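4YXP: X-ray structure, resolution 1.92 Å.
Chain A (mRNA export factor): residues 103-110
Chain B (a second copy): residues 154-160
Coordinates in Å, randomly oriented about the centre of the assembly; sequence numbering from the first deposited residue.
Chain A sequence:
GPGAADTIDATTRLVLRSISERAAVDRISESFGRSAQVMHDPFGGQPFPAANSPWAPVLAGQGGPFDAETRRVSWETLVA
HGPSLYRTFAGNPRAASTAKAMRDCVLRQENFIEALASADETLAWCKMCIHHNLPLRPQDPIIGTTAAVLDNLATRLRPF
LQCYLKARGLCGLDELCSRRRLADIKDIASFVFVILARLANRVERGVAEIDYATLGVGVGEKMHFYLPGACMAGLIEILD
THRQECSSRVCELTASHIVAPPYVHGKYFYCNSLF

Chain A 103-110: RDCVLRQE
Chain B (154-160) ATRLRPF

This is a small, nearly antiparallel helix-to-helix contact between two copies of one protein, built on an arginine that reaches across to a backbone carbonyl, with a proline over its guanidinium and a water bridging A:Gln109 O and B:Arg156 NH2.

The axes run at 163° and approach to 9.1 Å. Register is marked by A:Arg108 against B:Arg156, CA to CA 5.5 Å, and by A:Asp104 against B:Pro159, CA to CA 8.6 Å. Chain A enters already helical, near -60/-45 through A:Val106, then relaxes through -67/-24 at A:Leu107 and -83/-9 at A:Arg108 to -121/5 at A:Gln109. Chain B is helical throughout but kinked: the N atoms of B:Pro159 and B:Phe160 make no bond to the preceding turn, and B:Leu157 sits at -102/-5.

A:Arg108 points toward chain B and has the largest covered area, 120 of the 330 Å² buried in total. Its chi angles are m, t, t and -83°. One turn back, A:Asp104 (chi1 t) steadies it through a salt bridge, A:Arg108 NE to A:Asp104 OD1 at 3.1 Å and nearly linear. A:Arg108 NH1 donates to B:Thr155 O at 2.8 Å, at the guanidinium edge. B:Thr155 (chi1 m, CB sideways, 42 Å² covered) also brings CG2 to 4.3 Å from A:Arg108 NH1. Over one face lies B:Pro159 (C-gamma exo, 42 Å²), its CG 3.5 Å from A:Arg108 NE and 3.2 Å from A:Asp104 OD2; with no polar side-chain group to satisfy, its ring can pack over the flat guanidinium.

B:Arg156 (60 Å²) starts away from chain A, but its extended chain (m, t, t, -89°) brings its end back. A:Arg108 O lies over one face of its guanidinium. Water 1 donates to A:Gln109 O (2.7 Å) and accepts from B:Arg156 NH2 (3.0 Å). A:Gln109, chi1 and chi2 both p, folds back so that its NE2 bonds A:Val106 O at 3.0 Å.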

ATOM      1  N   ARG A 103       9.763  -7.494   9.482  1.00 22.37           N
ATOM      2  CA  ARG A 103      10.137  -6.364   8.635  1.00 21.54           C
ATOM      3  C   ARG A 103       9.202  -6.246   7.435  1.00 21.99           C
ATOM      4  O   ARG A 103       8.843  -5.138   7.018  1.00 21.18           O
ATOM      5  CB  ARG A 103      11.590  -6.501   8.161  1.00 21.75           C
ATOM      6  CG  ARG A 103      12.015  -5.423   7.167  1.00 21.44           C
ATOM      7  CD  ARG A 103      13.487  -5.540   6.773  1.00 21.53           C
ATOM      8  NE  ARG A 103      13.812  -4.605   5.692  1.00 21.23           N
ATOM      9  CZ  ARG A 103      14.306  -3.381   5.861  1.00 22.56           C
ATOM     10  NH1 ARG A 103      14.561  -2.911   7.076  1.00 24.36           N
ATOM     11  NH2 ARG A 103      14.546  -2.619   4.806  1.00 22.70           N
ATOM     12  N   ASP A 104       8.808  -7.388   6.882  1.00 23.57           N
ATOM     13  CA  ASP A 104       7.885  -7.414   5.750  1.00 24.79           C
ATOM     14  C   ASP A 104       6.589  -6.673   6.091  1.00 23.83           C
ATOM     15  O   ASP A 104       6.115  -5.841   5.313  1.00 22.77           O
ATOM     16  CB  ASP A 104       7.592  -8.862   5.345  1.00 28.81           C
ATOM     17  CG  ASP A 104       6.621  -8.967   4.182  1.00 35.56           C
ATOM     18  OD1 ASP A 104       7.038  -8.759   3.026  1.00 36.74           O
ATOM     19  OD2 ASP A 104       5.437  -9.273   4.426  1.00 40.97           O
ATOM     20  N   CYS A 105       6.026  -6.967   7.259  1.00 23.99           N
ATOM     21  CA  CYS A 105       4.800  -6.301   7.703  1.00 24.08           C
ATOM     22  C   CYS A 105       5.025  -4.807   7.940  1.00 22.61           C
ATOM     23  O   CYS A 105       4.188  -3.988   7.563  1.00 22.04           O
ATOM     24  CB  CYS A 105       4.262  -6.950   8.981  1.00 26.49           C
ATOM     25  SG  CYS A 105       3.593  -8.614   8.754  1.00 30.47           S
ATOM     26  N   VAL A 106       6.145  -4.453   8.564  1.00 22.10           N
ATOM     27  CA  VAL A 106       6.444  -3.047   8.829  1.00 22.57           C
ATOM     28  C   VAL A 106       6.460  -2.257   7.527  1.00 21.26           C
ATOM     29  O   VAL A 106       5.827  -1.208   7.422  1.00 21.87           O
ATOM     30  CB  VAL A 106       7.783  -2.879   9.575  1.00 26.30           C
ATOM     31  CG1 VAL A 106       8.146  -1.396   9.717  1.00 26.57           C
ATOM     32  CG2 VAL A 106       7.716  -3.534  10.945  1.00 29.85           C
ATOM     33  N   LEU A 107       7.189  -2.757   6.536  1.00 20.52           N
ATOM     34  CA  LEU A 107       7.350  -2.032   5.283  1.00 20.98           C
ATOM     35  C   LEU A 107       6.037  -1.920   4.510  1.00 21.26           C
ATOM     36  O   LEU A 107       5.858  -1.002   3.709  1.00 20.73           O
ATOM     37  CB  LEU A 107       8.410  -2.702   4.415  1.00 21.56           C
ATOM     38  CG  LEU A 107       9.825  -2.138   4.578  1.00 22.01           C
ATOM     39  CD1 LEU A 107      10.241  -2.099   6.041  1.00 22.97           C
ATOM     40  CD2 LEU A 107      10.807  -2.949   3.756  1.00 21.93           C
ATOM     41  N   ARG A 108       5.113  -2.843   4.756  1.00 21.70           N
ATOM     42  CA  ARG A 108       3.845  -2.834   4.031  1.00 20.96           C
ATOM     43  C   ARG A 108       2.834  -1.866   4.652  1.00 20.10           C
ATOM     44  O   ARG A 108       1.798  -1.590   4.047  1.00 21.37           O
ATOM     45  CB  ARG A 108       3.276  -4.259   3.948  1.00 21.02           C
ATOM     46  CG  ARG A 108       4.042  -5.118   2.928  1.00 19.35           C
ATOM     47  CD  ARG A 108       3.612  -6.578   2.856  1.00 20.60           C
ATOM     48  NE  ARG A 108       4.485  -7.309   1.934  1.00 22.70           N
ATOM     49  CZ  ARG A 108       4.333  -7.344   0.612  1.00 23.83           C
ATOM     50  NH1 ARG A 108       3.319  -6.713   0.028  1.00 24.08           N
ATOM     51  NH2 ARG A 108       5.197  -8.021  -0.134  1.00 24.37           N
ATOM     52  N   GLN A 109       3.146  -1.318   5.828  1.00 20.14           N
ATOM     53  CA  GLN A 109       2.259  -0.348   6.479  1.00 21.52           C
ATOM     54  C   GLN A 109       2.915   1.017   6.741  1.00 22.69           C
ATOM     55  O   GLN A 109       2.295   1.895   7.345  1.00 23.09           O
ATOM     56  CB  GLN A 109       1.722  -0.922   7.801  1.00 22.25           C
ATOM     57  CG  GLN A 109       2.783  -1.277   8.841  1.00 23.18           C
ATOM     58  CD  GLN A 109       3.186  -0.097   9.708  1.00 24.68           C
ATOM     59  OE1 GLN A 109       2.372   0.441  10.462  1.00 26.02           O
ATOM     60  NE2 GLN A 109       4.445   0.310   9.607  1.00 24.49           N
ATOM     61  N   GLU A 110       4.150   1.201   6.278  1.00 21.90           N
ATOM     62  CA  GLU A 110       4.870   2.467   6.471  1.00 22.80           C
ATOM     63  C   GLU A 110       4.234   3.627   5.703  1.00 22.62           C
ATOM     64  O   GLU A 110       3.631   3.416   4.647  1.00 22.39           O
ATOM     65  CB  GLU A 110       6.333   2.314   6.037  1.00 24.71           C
ATOM     66  CG  GLU A 110       7.226   1.717   7.110  1.00 26.80           C
ATOM     67  CD  GLU A 110       8.684   1.632   6.695  1.00 28.00           C
ATOM     68  OE1 GLU A 110       8.964   1.469   5.484  1.00 26.18           O
ATOM     69  OE2 GLU A 110       9.547   1.726   7.593  1.00 30.77           O
TER
ATOM     70  N   ALA B 154      -4.348  -5.270  -0.943  1.00 19.63           N
ATOM     71  CA  ALA B 154      -3.483  -6.246  -1.594  1.00 21.31           C
ATOM     72  C   ALA B 154      -2.042  -6.125  -1.090  1.00 22.44           C
ATOM     73  O   ALA B 154      -1.375  -7.129  -0.846  1.00 22.55           O
ATOM     74  CB  ALA B 154      -3.531  -6.071  -3.102  1.00 22.28           C
ATOM     75  N   THR B 155      -1.567  -4.892  -0.943  1.00 23.00           N
ATOM     76  CA  THR B 155      -0.213  -4.651  -0.459  1.00 23.83           C
ATOM     77  C   THR B 155      -0.051  -5.236   0.945  1.00 24.12           C
ATOM     78  O   THR B 155       0.956  -5.865   1.256  1.00 23.73           O
ATOM     79  CB  THR B 155       0.120  -3.137  -0.453  1.00 23.29           C
ATOM     80  OG1 THR B 155       0.186  -2.654  -1.800  1.00 22.88           O
ATOM     81  CG2 THR B 155       1.457  -2.857   0.242  1.00 23.83           C
ATOM     82  N   ARG B 156      -1.058  -5.048   1.785  1.00 23.29           N
ATOM     83  CA  ARG B 156      -0.947  -5.450   3.182  1.00 24.60           C
ATOM     84  C   ARG B 156      -1.154  -6.955   3.385  1.00 23.10           C
ATOM     85  O   ARG B 156      -0.524  -7.552   4.258  1.00 24.29           O
ATOM     86  CB  ARG B 156      -1.941  -4.641   4.025  1.00 27.78           C
ATOM     87  CG  ARG B 156      -1.523  -3.174   4.160  1.00 30.85           C
ATOM     88  CD  ARG B 156      -2.645  -2.245   4.632  1.00 33.05           C
ATOM     89  NE  ARG B 156      -2.216  -0.846   4.541  1.00 34.70           N
ATOM     90  CZ  ARG B 156      -1.592  -0.175   5.510  1.00 35.82           C
ATOM     91  NH1 ARG B 156      -1.336  -0.753   6.680  1.00 36.31           N
ATOM     92  NH2 ARG B 156      -1.233   1.092   5.313  1.00 35.99           N
ATOM     93  N   LEU B 157      -1.998  -7.575   2.563  1.00 21.54           N
ATOM     94  CA  LEU B 157      -2.380  -8.973   2.786  1.00 23.39           C
ATOM     95  C   LEU B 157      -1.677  -9.997   1.887  1.00 25.61           C
ATOM     96  O   LEU B 157      -1.855 -11.198   2.075  1.00 26.93           O
ATOM     97  CB  LEU B 157      -3.895  -9.130   2.606  1.00 23.03           C
ATOM     98  CG  LEU B 157      -4.794  -8.477   3.659  1.00 23.16           C
ATOM     99  CD1 LEU B 157      -6.250  -8.573   3.234  1.00 23.04           C
ATOM    100  CD2 LEU B 157      -4.600  -9.108   5.030  1.00 24.75           C
ATOM    101  N   ARG B 158      -0.878  -9.543   0.925  1.00 25.82           N
ATOM    102  CA  ARG B 158      -0.340 -10.454  -0.091  1.00 27.02           C
ATOM    103  C   ARG B 158       0.427 -11.647   0.509  1.00 26.70           C
ATOM    104  O   ARG B 158       0.190 -12.789   0.107  1.00 26.19           O
ATOM    105  CB  ARG B 158       0.557  -9.691  -1.077  1.00 29.91           C
ATOM    106  CG  ARG B 158       1.101 -10.553  -2.215  1.00 35.30           C
ATOM    107  CD  ARG B 158       1.913  -9.734  -3.209  1.00 39.18           C
ATOM    108  NE  ARG B 158       1.149  -8.625  -3.773  1.00 41.79           N
ATOM    109  CZ  ARG B 158       0.373  -8.708  -4.851  1.00 42.99           C
ATOM    110  NH1 ARG B 158       0.243  -9.858  -5.502  1.00 44.27           N
ATOM    111  NH2 ARG B 158      -0.279  -7.634  -5.280  1.00 41.59           N
ATOM    112  N   PRO B 159       1.341 -11.401   1.468  1.00 28.28           N
ATOM    113  CA  PRO B 159       2.074 -12.553   2.021  1.00 28.30           C
ATOM    114  C   PRO B 159       1.190 -13.528   2.798  1.00 27.51           C
ATOM    115  O   PRO B 159       1.415 -14.737   2.744  1.00 27.19           O
ATOM    116  CB  PRO B 159       3.104 -11.900   2.952  1.00 29.63           C
ATOM    117  CG  PRO B 159       3.238 -10.506   2.446  1.00 30.01           C
ATOM    118  CD  PRO B 159       1.859 -10.132   2.003  1.00 28.57           C
ATOM    119  N   PHE B 160       0.203 -13.007   3.520  1.00 26.11           N
ATOM    120  CA  PHE B 160      -0.747 -13.854   4.233  1.00 26.74           C
ATOM    121  C   PHE B 160      -1.557 -14.703   3.262  1.00 25.32           C
ATOM    122  O   PHE B 160      -1.741 -15.906   3.470  1.00 25.44           O
ATOM    123  CB  PHE B 160      -1.691 -13.003   5.087  1.00 27.19           C
ATOM    124  CG  PHE B 160      -2.823 -13.781   5.696  1.00 28.33           C
ATOM    125  CD1 PHE B 160      -2.589 -14.680   6.725  1.00 29.88           C
ATOM    126  CD2 PHE B 160      -4.122 -13.613   5.243  1.00 28.42           C
ATOM    127  CE1 PHE B 160      -3.629 -15.397   7.290  1.00 31.53           C
ATOM    128  CE2 PHE B 160      -5.167 -14.327   5.803  1.00 30.09           C
ATOM    129  CZ  PHE B 160      -4.920 -15.220   6.825  1.00 31.38           C
TER
HETATM  130  O   HOH W   1      -0.326   2.163   8.013  1.00 30.19           O